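Local structure of lantibiotic dehydratase (Microbispora corallina, 5EHK) at residues S179-L184 and Q296-V301; A325-V330 and R357-H362; E351-T356 and T364-D369. The protein probably uses glutamyl-tRNA to dehydrate serine and threonine residues of the precursor peptide during biosynthesis of the lantibiotic NAI-107. One frame throughout, in Å; residues are numbered along the deposited sequence.

Interaction 1: S179-L184 and Q296-V301; sequences SAVHRL and QHVLDV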
# COMPACT_ATOMS: atom_id res chain seq x y z
N SER A 179 -34.80 -18.74 19.91
CA SER A 179 -35.11 -20.17 19.76
C SER A 179 -36.60 -20.46 19.92
O SER A 179 -37.18 -21.28 19.19
CB SER A 179 -34.28 -21.05 20.69
OG SER A 179 -32.96 -21.18 20.20
N ALA A 180 -37.22 -19.78 20.88
CA ALA A 180 -38.65 -19.93 21.12
C ALA A 180 -39.51 -19.20 20.09
O ALA A 180 -40.56 -19.71 19.68
CB ALA A 180 -39.00 -19.47 22.53
N VAL A 181 -39.08 -18.01 19.68
CA VAL A 181 -39.84 -17.21 18.72
C VAL A 181 -39.95 -17.98 17.41
O VAL A 181 -40.99 -17.97 16.74
CB VAL A 181 -39.15 -15.84 18.46
CG1 VAL A 181 -39.90 -15.06 17.39
CG2 VAL A 181 -39.05 -15.02 19.75
N HIS A 182 -38.87 -18.68 17.07
CA HIS A 182 -38.83 -19.56 15.90
C HIS A 182 -39.91 -20.63 15.96
O HIS A 182 -40.59 -20.90 14.96
CB HIS A 182 -37.47 -20.25 15.82
CG HIS A 182 -36.34 -19.33 15.48
ND1 HIS A 182 -35.02 -19.71 15.56
CD2 HIS A 182 -36.34 -18.03 15.08
CE1 HIS A 182 -34.25 -18.69 15.21
NE2 HIS A 182 -35.02 -17.66 14.92
N ARG A 183 -40.10 -21.22 17.14
CA ARG A 183 -41.08 -22.28 17.33
C ARG A 183 -42.47 -21.71 17.20
O ARG A 183 -43.36 -22.36 16.66
CB ARG A 183 -40.91 -22.95 18.69
CG ARG A 183 -39.73 -23.92 18.78
CD ARG A 183 -39.38 -24.24 20.24
NE ARG A 183 -40.51 -24.81 20.98
CZ ARG A 183 -40.56 -24.87 22.31
NH1 ARG A 183 -39.57 -24.38 23.05
NH2 ARG A 183 -41.62 -25.40 22.91
N LEU A 184 -42.65 -20.48 17.67
CA LEU A 184 -43.90 -19.79 17.46
C LEU A 184 -44.12 -19.43 15.97
O LEU A 184 -45.26 -19.39 15.50
CB LEU A 184 -43.93 -18.52 18.32
CG LEU A 184 -44.13 -18.68 19.83
CD1 LEU A 184 -44.51 -17.36 20.48
CD2 LEU A 184 -45.17 -19.73 20.14
N GLN A 296 -41.32 -9.53 27.10
CA GLN A 296 -42.62 -8.91 27.18
C GLN A 296 -43.16 -8.58 25.79
O GLN A 296 -44.36 -8.70 25.54
CB GLN A 296 -42.57 -7.66 28.06
CG GLN A 296 -43.94 -7.10 28.40
CD GLN A 296 -44.81 -8.10 29.17
OE1 GLN A 296 -44.41 -8.62 30.23
NE2 GLN A 296 -46.00 -8.37 28.65
N HIS A 297 -42.26 -8.19 24.90
CA HIS A 297 -42.64 -7.93 23.51
C HIS A 297 -43.27 -9.14 22.86
O HIS A 297 -44.31 -9.01 22.21
CB HIS A 297 -41.48 -7.44 22.64
CG HIS A 297 -41.82 -7.44 21.18
ND1 HIS A 297 -42.64 -6.49 20.62
CD2 HIS A 297 -41.52 -8.31 20.20
CE1 HIS A 297 -42.81 -6.76 19.34
NE2 HIS A 297 -42.14 -7.87 19.06
N VAL A 298 -42.64 -10.31 22.99
CA VAL A 298 -43.24 -11.54 22.45
C VAL A 298 -44.64 -11.81 23.04
O VAL A 298 -45.60 -12.06 22.30
CB VAL A 298 -42.37 -12.79 22.68
CG1 VAL A 298 -43.09 -14.02 22.12
CG2 VAL A 298 -40.98 -12.62 22.04
N LEU A 299 -44.74 -11.76 24.37
CA LEU A 299 -46.04 -11.91 25.04
C LEU A 299 -47.10 -10.90 24.58
O LEU A 299 -48.23 -11.28 24.31
CB LEU A 299 -45.94 -11.94 26.58
CG LEU A 299 -45.24 -13.03 27.40
CD1 LEU A 299 -44.37 -14.00 26.60
CD2 LEU A 299 -44.43 -12.37 28.52
N ASP A 300 -46.75 -9.61 24.53
CA ASP A 300 -47.71 -8.60 24.08
C ASP A 300 -48.24 -8.90 22.67
O ASP A 300 -49.44 -8.72 22.39
CB ASP A 300 -47.12 -7.19 24.14
CG ASP A 300 -46.84 -6.72 25.55
OD1 ASP A 300 -47.57 -7.14 26.47
OD2 ASP A 300 -45.87 -5.95 25.76
N VAL A 301 -47.35 -9.38 21.81
CA VAL A 301 -47.71 -9.74 20.44
C VAL A 301 -48.64 -10.97 20.35
O VAL A 301 -49.66 -10.89 19.65
CB VAL A 301 -46.45 -9.92 19.56
CG1 VAL A 301 -46.80 -10.69 18.30
CG2 VAL A 301 -45.85 -8.56 19.20
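V181 and V298 mark the nearest backbone approach of helix 174-185 and helix 294-306, with their CA atoms 7.6 Å apart. Helical hydrogen bonding occupies the backbone in both segments, as in L184 N to A180 O and D300 N to Q296 O. No hydrogen bond crosses the contact, and what joins the helices is apolar. V298 points its CB at the other helix and uses both of its methyls. CG2 meets V181 CG2 at 3.8 Å, methyl against methyl. CG1 meets L184 CD1 at 4.0 Å. V298 is therefore a small fork that touches residues of two successive places on one face of helix 174-185. Its chi1 of 178° sets CG1 opposite the backbone N and CG2 opposite the carbonyl carbon, which spreads the two methyls toward separate partners. Both pairs of side chains meet at a slant, neither end to end nor flush alongside. L184 reaches in with one branch, CD1. Around this point A180 and L299 also pack against helix 318-339, on L327 and R328 respectively, so a third helix lies close to the pair. The polar chemistry lies away from the valines. Q296 NE2 donates to D300 OD1 at 3.0 Å, one helical turn on, and meets the carboxylate from above its plane. The contact is small and buried, and it rests on van der Waals packing of three aliphatic side chains. It thus joins two helices of the N-terminal dehydratase region by shape, without a directional bond.

Interaction 2: A325-V330 and R357-H362; sequences AALREV and RRVHPH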
# COMPACT_ATOMS: atom_id res chain seq x y z
N ALA A 325 -47.09 -20.34 27.77
CA ALA A 325 -47.19 -20.35 29.22
C ALA A 325 -45.80 -20.51 29.85
O ALA A 325 -45.45 -19.78 30.77
CB ALA A 325 -48.15 -21.44 29.70
N ALA A 326 -45.00 -21.44 29.33
CA ALA A 326 -43.61 -21.62 29.77
C ALA A 326 -42.74 -20.35 29.69
O ALA A 326 -41.75 -20.20 30.42
CB ALA A 326 -42.97 -22.75 28.97
N LEU A 327 -43.11 -19.42 28.81
CA LEU A 327 -42.38 -18.17 28.68
C LEU A 327 -42.89 -17.13 29.68
O LEU A 327 -42.10 -16.41 30.27
CB LEU A 327 -42.49 -17.61 27.25
CG LEU A 327 -41.65 -18.29 26.15
CD1 LEU A 327 -42.05 -17.78 24.78
CD2 LEU A 327 -40.16 -18.07 26.39
N ARG A 328 -44.21 -17.09 29.89
CA ARG A 328 -44.80 -16.20 30.88
C ARG A 328 -44.34 -16.55 32.30
O ARG A 328 -44.38 -15.71 33.19
CB ARG A 328 -46.33 -16.27 30.83
CG ARG A 328 -46.92 -15.92 29.49
CD ARG A 328 -48.43 -15.85 29.54
NE ARG A 328 -48.98 -15.71 28.20
CZ ARG A 328 -50.27 -15.78 27.91
NH1 ARG A 328 -51.16 -15.96 28.87
NH2 ARG A 328 -50.66 -15.65 26.65
N GLU A 329 -43.93 -17.80 32.49
CA GLU A 329 -43.46 -18.24 33.79
C GLU A 329 -42.10 -17.62 34.03
O GLU A 329 -41.81 -17.14 35.13
CB GLU A 329 -43.34 -19.77 33.85
CG GLU A 329 -43.28 -20.31 35.29
CD GLU A 329 -43.17 -21.83 35.39
OE1 GLU A 329 -43.85 -22.55 34.63
OE2 GLU A 329 -42.37 -22.31 36.23
N VAL A 330 -41.29 -17.60 32.98
CA VAL A 330 -39.95 -17.05 33.06
C VAL A 330 -40.05 -15.56 33.29
O VAL A 330 -39.29 -14.99 34.08
CB VAL A 330 -39.17 -17.32 31.78
CG1 VAL A 330 -37.92 -16.44 31.72
CG2 VAL A 330 -38.81 -18.81 31.69
N ARG A 357 -34.98 -23.42 31.30
CA ARG A 357 -34.49 -24.70 30.78
C ARG A 357 -35.63 -25.58 30.30
O ARG A 357 -35.42 -26.48 29.46
CB ARG A 357 -33.66 -25.45 31.84
CG ARG A 357 -32.33 -24.80 32.18
CD ARG A 357 -31.49 -25.69 33.08
NE ARG A 357 -31.16 -26.96 32.44
CZ ARG A 357 -30.15 -27.14 31.59
NH1 ARG A 357 -29.35 -26.13 31.27
NH2 ARG A 357 -29.93 -28.34 31.06
N ARG A 358 -36.82 -25.36 30.85
CA ARG A 358 -38.00 -26.10 30.42
C ARG A 358 -38.34 -25.70 29.00
O ARG A 358 -38.55 -26.55 28.13
CB ARG A 358 -39.18 -25.85 31.37
CG ARG A 358 -39.48 -27.04 32.29
CD ARG A 358 -40.49 -26.69 33.36
NE ARG A 358 -39.91 -25.93 34.46
CZ ARG A 358 -40.53 -24.94 35.09
NH1 ARG A 358 -41.76 -24.59 34.73
NH2 ARG A 358 -39.92 -24.30 36.09
N VAL A 359 -38.37 -24.39 28.77
CA VAL A 359 -38.56 -23.83 27.45
C VAL A 359 -37.50 -24.34 26.50
O VAL A 359 -37.81 -24.83 25.42
CB VAL A 359 -38.43 -22.31 27.51
CG1 VAL A 359 -38.29 -21.72 26.11
CG2 VAL A 359 -39.62 -21.71 28.24
N HIS A 360 -36.25 -24.27 26.94
CA HIS A 360 -35.11 -24.75 26.16
C HIS A 360 -33.84 -24.60 26.99
O HIS A 360 -33.56 -23.51 27.51
CB HIS A 360 -34.95 -23.94 24.86
CG HIS A 360 -33.73 -24.31 24.07
ND1 HIS A 360 -33.48 -25.59 23.64
CD2 HIS A 360 -32.68 -23.56 23.66
CE1 HIS A 360 -32.33 -25.62 22.98
NE2 HIS A 360 -31.82 -24.40 22.98
N PRO A 361 -33.06 -25.68 27.12
CA PRO A 361 -31.84 -25.64 27.93
C PRO A 361 -30.75 -24.82 27.23
O PRO A 361 -30.28 -25.24 26.18
CB PRO A 361 -31.42 -27.11 28.02
CG PRO A 361 -32.06 -27.77 26.83
CD PRO A 361 -33.35 -27.04 26.62
N HIS A 362 -30.39 -23.68 27.80
CA HIS A 362 -29.31 -22.86 27.25
C HIS A 362 -28.24 -22.51 28.28
O HIS A 362 -28.56 -22.25 29.44
CB HIS A 362 -29.86 -21.57 26.64
CG HIS A 362 -28.89 -20.85 25.76
ND1 HIS A 362 -28.73 -19.48 25.79
CD2 HIS A 362 -28.03 -21.31 24.82
CE1 HIS A 362 -27.81 -19.14 24.90
NE2 HIS A 362 -27.37 -20.23 24.30
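V359 is the apolar centre of this contact between helix 318-339 and the last turn of helix 346-359. A326 and V359 bring the two backbones to a CA separation of 6.0 Å, close enough for the alanine backbone to take part. V359 CG2 rests 3.6 Å from A326 CB and also touches A326 O. L327 CD2 sits 4.1 Å from both V359 methyls, CG1 and CG2, and the leucine lies nearly at right angles to the valine. With chi1 at 166°, V359 turns CG1 opposite its backbone N and CG2 opposite its carbonyl carbon, which places CG2 toward A326. W176 and L323 also pack on V359. The helix stops just here: H360 is the first residue to leave helical geometry, and its O accepts a hydrogen bond from W176 NE1.

The ionic part is a salt bridge between E329 and R358. The glutamate side chain is extended beyond CG, and the arginine bends at chi3 to meet it. R358 approaches end-on with NH1 and NH2, and both donate to one oxygen, E329 OE2. The NH1 bond to E329 OE2 is 2.8 Å, with an N-H...O angle of 156°. The NH2 bond to E329 OE2 is longer, at 3.2 Å, and more bent. Both nitrogens come from the same face of the carboxylate, whose plane is turned 43° from the guanidinium. E329 OE2 has a further salt bridge to R333 NH2 on its own helix.

Two arginines thus share one carboxylate oxygen, which would probably favour the charged form of E329. The ionic link clamps the more exposed edge, while V359 is buried against A326 and L327.

Interaction 3: E351-T356 and T364-D369; sequences ELIQST and TPLHVD
L352 turns CG away from its backbone N (chi1 -176°), and L366 turns CG away from its carbonyl carbon (chi1 -55°), which brings the two leucines together. L366 CD2 lies 3.8 Å from L352 CG. The other branch of L366, CD1, touches I353 CD1, also at 3.8 Å, so L366 wedges between neighbouring residues of helix 346-359. The isoleucine contributes the end of its chain. Further along, T356 faces P365 at about a right angle. T356 OG1 lies 3.5 Å from P365 CG. The same hydroxyl is modelled 2.5 Å from I353 O, a hydrogen bond whose length is doubtful at this resolution. Helix segment 351-356 and strand 366-369 run roughly antiparallel, with axes 11.3 Å apart at an angle of 148°. The strand pairs with strand 167-172, whose T170 packs on both L352 and L366. The helix lies on the face of the strand that follows it after a short turn. Apolar contact seats the helix, with the T356 hydroxyl against the proline ring; the turn of that hydroxyl toward I353 O is consistent with a hydrogen bond inside the helix.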
# COMPACT_ATOMS: atom_id res chain seq x y z
N GLU A 351 -34.28 -20.96 40.45
CA GLU A 351 -35.68 -21.13 40.08
C GLU A 351 -35.98 -20.52 38.71
O GLU A 351 -36.78 -21.07 37.94
CB GLU A 351 -36.59 -20.54 41.17
CG GLU A 351 -36.97 -21.56 42.26
CD GLU A 351 -37.60 -20.95 43.51
OE1 GLU A 351 -37.54 -19.70 43.67
OE2 GLU A 351 -38.12 -21.72 44.34
N LEU A 352 -35.34 -19.40 38.40
CA LEU A 352 -35.49 -18.79 37.08
C LEU A 352 -34.80 -19.66 36.04
O LEU A 352 -35.33 -19.87 34.95
CB LEU A 352 -34.93 -17.37 37.09
CG LEU A 352 -35.02 -16.46 35.86
CD1 LEU A 352 -36.36 -16.57 35.16
CD2 LEU A 352 -34.79 -15.03 36.29
N ILE A 353 -33.63 -20.19 36.39
CA ILE A 353 -32.82 -20.97 35.45
C ILE A 353 -33.53 -22.20 34.90
O ILE A 353 -33.70 -22.33 33.69
CB ILE A 353 -31.47 -21.41 36.05
CG1 ILE A 353 -30.58 -20.20 36.34
CG2 ILE A 353 -30.75 -22.38 35.11
CD1 ILE A 353 -30.20 -19.47 35.10
N GLN A 354 -33.96 -23.12 35.76
CA GLN A 354 -34.54 -24.36 35.26
C GLN A 354 -35.88 -24.07 34.55
O GLN A 354 -36.29 -24.82 33.67
CB GLN A 354 -34.68 -25.44 36.36
CG GLN A 354 -36.06 -25.57 37.01
CD GLN A 354 -36.47 -24.33 37.79
OE1 GLN A 354 -35.63 -23.47 38.08
NE2 GLN A 354 -37.75 -24.23 38.14
N SER A 355 -36.54 -22.99 34.93
CA SER A 355 -37.77 -22.55 34.26
C SER A 355 -37.49 -22.28 32.77
O SER A 355 -38.17 -22.80 31.89
CB SER A 355 -38.35 -21.31 34.96
OG SER A 355 -39.57 -20.91 34.36
N THR A 356 -36.49 -21.45 32.52
CA THR A 356 -36.00 -21.21 31.17
C THR A 356 -35.52 -22.50 30.51
O THR A 356 -35.61 -22.64 29.29
CB THR A 356 -34.84 -20.17 31.15
OG1 THR A 356 -33.65 -20.74 31.73
CG2 THR A 356 -35.22 -18.90 31.91
N THR A 364 -26.49 -19.78 28.73
CA THR A 364 -26.62 -18.44 29.28
C THR A 364 -27.90 -17.79 28.81
O THR A 364 -27.86 -16.98 27.89
CB THR A 364 -25.46 -17.56 28.83
OG1 THR A 364 -25.18 -17.85 27.46
CG2 THR A 364 -24.22 -17.81 29.65
N PRO A 365 -29.04 -18.14 29.42
CA PRO A 365 -30.36 -17.67 28.99
C PRO A 365 -30.77 -16.38 29.69
O PRO A 365 -31.89 -15.90 29.48
CB PRO A 365 -31.27 -18.79 29.46
CG PRO A 365 -30.63 -19.21 30.73
CD PRO A 365 -29.14 -19.11 30.51
N LEU A 366 -29.90 -15.82 30.52
CA LEU A 366 -30.24 -14.58 31.21
C LEU A 366 -29.23 -13.46 30.97
O LEU A 366 -28.04 -13.69 30.80
CB LEU A 366 -30.37 -14.79 32.73
CG LEU A 366 -31.30 -15.82 33.35
CD1 LEU A 366 -31.12 -15.74 34.85
CD2 LEU A 366 -32.74 -15.55 32.99
N HIS A 367 -29.75 -12.25 30.97
CA HIS A 367 -28.92 -11.06 30.95
C HIS A 367 -29.32 -10.18 32.13
O HIS A 367 -30.50 -9.86 32.32
CB HIS A 367 -29.03 -10.29 29.62
CG HIS A 367 -28.22 -9.04 29.59
ND1 HIS A 367 -26.87 -9.03 29.31
CD2 HIS A 367 -28.56 -7.75 29.83
CE1 HIS A 367 -26.42 -7.79 29.37
NE2 HIS A 367 -27.43 -6.99 29.68
N VAL A 368 -28.34 -9.84 32.97
CA VAL A 368 -28.63 -9.11 34.20
C VAL A 368 -27.95 -7.76 34.21
O VAL A 368 -26.76 -7.67 33.98
CB VAL A 368 -28.21 -9.89 35.47
CG1 VAL A 368 -28.30 -9.01 36.71
CG2 VAL A 368 -29.05 -11.17 35.62
N ASP A 369 -28.72 -6.71 34.45
CA ASP A 369 -28.14 -5.40 34.69
C ASP A 369 -28.38 -5.05 36.16
O ASP A 369 -29.45 -5.35 36.71
CB ASP A 369 -28.77 -4.32 33.80
CG ASP A 369 -28.73 -4.66 32.30
OD1 ASP A 369 -27.85 -5.45 31.86
OD2 ASP A 369 -29.59 -4.10 31.57

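Overall arrangement
All three contacts belong to one cluster of helices and the adjoining strand in the N-terminal dehydratase region, on the same side of the chain's centre. Interactions 2 and 3 share helix 346-359, which presents one side to helix 318-339 and another to strand 366-379. V330 bridges them by touching S355 and T356. Interactions 1 and 2 meet where A180 and L299 pack against L327, while interactions 1 and 3 do not touch. Interaction 1 is buried and aliphatic. Interaction 3 is also buried and mainly apolar, but it joins helix to sheet and includes a threonine hydroxyl. Interaction 2 is only partly buried, and it alone adds a salt bridge across its segments.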